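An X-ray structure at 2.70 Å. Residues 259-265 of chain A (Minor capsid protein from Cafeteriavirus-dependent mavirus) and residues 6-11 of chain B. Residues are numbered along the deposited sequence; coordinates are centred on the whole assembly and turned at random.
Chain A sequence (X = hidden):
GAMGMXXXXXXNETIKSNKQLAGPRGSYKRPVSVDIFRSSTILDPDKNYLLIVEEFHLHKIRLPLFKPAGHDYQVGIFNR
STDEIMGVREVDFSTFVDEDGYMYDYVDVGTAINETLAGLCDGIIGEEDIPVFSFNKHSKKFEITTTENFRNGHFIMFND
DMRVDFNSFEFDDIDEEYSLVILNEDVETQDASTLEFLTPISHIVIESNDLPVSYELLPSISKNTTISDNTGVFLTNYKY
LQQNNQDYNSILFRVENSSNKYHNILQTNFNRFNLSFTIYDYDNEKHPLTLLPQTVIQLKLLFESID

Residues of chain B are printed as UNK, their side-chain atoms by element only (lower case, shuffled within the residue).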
# COMPACT_ATOMS: atom_id res chain seq x y z
N SER A 259 -1.50 -18.29 7.49
CA SER A 259 -0.90 -18.95 6.33
C SER A 259 -1.26 -20.44 6.30
O SER A 259 -1.54 -21.04 7.34
CB SER A 259 0.63 -18.81 6.35
OG SER A 259 1.18 -19.27 5.13
N ASN A 260 -1.25 -21.00 5.09
CA ASN A 260 -1.39 -22.45 4.88
C ASN A 260 -0.04 -23.18 4.76
O ASN A 260 -0.03 -24.40 4.63
CB ASN A 260 -2.18 -22.73 3.59
CG ASN A 260 -3.58 -22.16 3.62
OD1 ASN A 260 -4.28 -22.24 4.62
ND2 ASN A 260 -4.01 -21.59 2.49
N LYS A 261 1.08 -22.45 4.82
CA LYS A 261 2.41 -22.98 4.43
C LYS A 261 3.05 -23.88 5.50
O LYS A 261 4.16 -23.61 5.97
CB LYS A 261 3.36 -21.84 4.07
CG LYS A 261 2.88 -20.98 2.91
CD LYS A 261 3.85 -19.84 2.62
CE LYS A 261 5.05 -20.30 1.79
NZ LYS A 261 4.71 -20.52 0.35
N TYR A 262 2.35 -24.96 5.84
CA TYR A 262 2.78 -25.91 6.86
C TYR A 262 3.26 -27.20 6.20
O TYR A 262 2.83 -27.55 5.10
CB TYR A 262 1.63 -26.24 7.82
CG TYR A 262 1.22 -25.15 8.79
CD1 TYR A 262 1.95 -24.92 9.96
CD2 TYR A 262 0.06 -24.40 8.58
CE1 TYR A 262 1.56 -23.94 10.87
CE2 TYR A 262 -0.34 -23.43 9.48
CZ TYR A 262 0.41 -23.20 10.62
OH TYR A 262 0.01 -22.22 11.51
N HIS A 263 4.16 -27.90 6.89
CA HIS A 263 4.63 -29.22 6.49
C HIS A 263 4.53 -30.16 7.68
O HIS A 263 4.71 -29.74 8.82
CB HIS A 263 6.07 -29.13 6.00
CG HIS A 263 6.25 -28.14 4.90
ND1 HIS A 263 5.97 -28.42 3.59
CD2 HIS A 263 6.67 -26.85 4.93
CE1 HIS A 263 6.21 -27.36 2.85
NE2 HIS A 263 6.64 -26.39 3.64
N ASN A 264 4.23 -31.43 7.41
CA ASN A 264 4.11 -32.43 8.47
C ASN A 264 5.49 -32.93 8.90
O ASN A 264 6.29 -33.33 8.05
CB ASN A 264 3.27 -33.62 8.02
CG ASN A 264 1.80 -33.28 7.90
OD1 ASN A 264 1.24 -33.29 6.80
ND2 ASN A 264 1.16 -32.97 9.03
N ILE A 265 5.74 -32.89 10.21
CA ILE A 265 6.89 -33.56 10.81
C ILE A 265 6.51 -35.03 11.00
O ILE A 265 5.53 -35.34 11.67
CB ILE A 265 7.27 -32.91 12.16
CG1 ILE A 265 7.64 -31.43 11.97
CG2 ILE A 265 8.42 -33.66 12.83
CD1 ILE A 265 8.82 -31.15 11.05
N UNK B 6 -4.10 -34.02 11.02
CA UNK B 6 -4.14 -33.10 9.84
C UNK B 6 -2.91 -33.25 8.94
O UNK B 6 -1.78 -33.26 9.43
n UNK B 6 -6.86 -28.82 8.01
c UNK B 6 -5.50 -28.44 8.49
c UNK B 6 -4.57 -30.68 9.13
c UNK B 6 -4.27 -31.63 10.28
c UNK B 6 -5.02 -29.32 9.63
N UNK B 7 -3.15 -33.33 7.64
CA UNK B 7 -2.12 -33.64 6.65
C UNK B 7 -2.12 -32.57 5.55
O UNK B 7 -3.17 -32.21 5.03
o UNK B 7 -2.69 -37.39 4.59
c UNK B 7 -2.38 -35.02 6.04
c UNK B 7 -1.20 -35.62 5.27
n UNK B 7 -0.54 -37.54 3.93
c UNK B 7 -1.54 -36.93 4.57
N UNK B 8 -0.92 -32.08 5.21
CA UNK B 8 -0.72 -31.13 4.12
C UNK B 8 0.10 -31.82 3.04
O UNK B 8 1.26 -32.16 3.25
c UNK B 8 0.05 -29.90 4.61
o UNK B 8 -2.77 -26.60 8.25
c UNK B 8 -2.09 -27.40 7.37
c UNK B 8 -1.49 -28.56 7.82
c UNK B 8 -0.71 -29.03 5.58
c UNK B 8 -0.80 -29.36 6.92
c UNK B 8 -2.00 -27.05 6.04
c UNK B 8 -1.31 -27.85 5.15
N UNK B 9 -0.52 -32.04 1.88
CA UNK B 9 0.15 -32.66 0.74
C UNK B 9 0.31 -31.57 -0.32
O UNK B 9 -0.68 -31.00 -0.78
c UNK B 9 -0.72 -34.98 1.25
c UNK B 9 -1.75 -36.06 0.95
c UNK B 9 -0.00 -34.43 -1.08
c UNK B 9 -0.64 -33.87 0.19
N UNK B 10 1.56 -31.31 -0.70
CA UNK B 10 1.90 -30.28 -1.68
C UNK B 10 2.29 -30.91 -3.01
O UNK B 10 2.95 -31.95 -3.03
c UNK B 10 3.06 -29.44 -1.17
c UNK B 10 1.56 -25.98 2.14
n UNK B 10 2.71 -28.21 2.29
c UNK B 10 2.15 -27.45 0.26
c UNK B 10 2.79 -28.72 0.11
c UNK B 10 1.04 -25.36 -0.15
c UNK B 10 2.13 -27.16 1.64
c UNK B 10 1.60 -26.53 -0.65
c UNK B 10 1.02 -25.09 1.23
c UNK B 10 3.12 -29.14 1.37
N UNK B 11 1.91 -30.26 -4.10
CA UNK B 11 2.14 -30.76 -5.46
C UNK B 11 2.56 -29.61 -6.38
O UNK B 11 1.75 -28.74 -6.68
c UNK B 11 1.82 -33.21 -7.48
c UNK B 11 0.84 -32.05 -7.39
c UNK B 11 0.85 -31.43 -5.98
c UNK B 11 -0.56 -32.53 -7.75

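Position 6 of chain B carries four carbons in an unbranched row ending in nitrogen. The side chain keeps clear of the chain A stretch: at its nearest approach, CB of position 6 lies 5.7 Å from ND2 of Asn A264. What the position offers here is backbone: ND2 of Asn A264 donates to O of position 6 at 3.0 Å, a bond that any residue type could accept. The row of atoms identifies Lys B6, whose amino group is hydrogen-bonded elsewhere in the structure.

Position 7 has three carbons, the third bearing one oxygen and one nitrogen. The CA-to-CB bond points away, yet the base of the side chain touches Asn A264, with OD1 of Asn A264 3.7 Å from the second side-chain carbon of position 7. An amide at the end of a three-carbon chain is glutamine, Gln B7, and that second carbon is its CG. The extended chain carries the amide outward, where its oxygen finds a hydrogen bond elsewhere.

Position 8 shows one carbon leading to a six-carbon ring that bears a single oxygen. CB of Tyr A262 sits over the face of this ring, 3.9 Å from its centroid and only 10° off the normal. The phenolic oxygen makes the residue tyrosine, Tyr B8. A flat, electron-rich face suits a CH-pi contact, while OH of Tyr B8 approaches CD2 of Tyr A262 to 3.6 Å. The two tyrosine rings meet obliquely, their planes at 45°. At the edge of the ring, OD1 of Asn A264 accepts from the backbone N of Tyr B8 at 2.9 Å, with a nearly straight angle of 168°.

Position 9 has four carbons, forked at the first, with one arm two carbons long: Ile B9. It points away and makes no contact with chain A here, as expected where side chains alternate along a strand.

Position 10 has one carbon followed by fused five- and six-membered rings of eight carbons and one nitrogen. The ring nitrogen of position 10 lies 2.9 Å from O of Tyr A262, and the five-membered ring lies obliquely to the imidazole of His A263. Only tryptophan fits, Trp B10. NE1 of Trp B10 donates to that carbonyl, so a large, mostly apolar ring system with one polar N-H also satisfies a backbone carbonyl. CZ2 of Trp B10 comes within 3.4 Å of O of Asn A260.

Position 11 has four carbons forked at the second, hence Leu B11; it is buried but out of reach of this stretch.

The contact therefore has two parts. The amide of Asn A264 uses both its ends, accepting from Tyr B8 N and donating to Lys B6 O, and so reads the backbone. Tyr B8 and Trp B10, both pointing toward chain A, pack against Asn A260 to His A263, and the indole N-H adds a directional hydrogen bond to the carbonyl of Tyr A262.

Chain B, residues 6-11: KQYIWL
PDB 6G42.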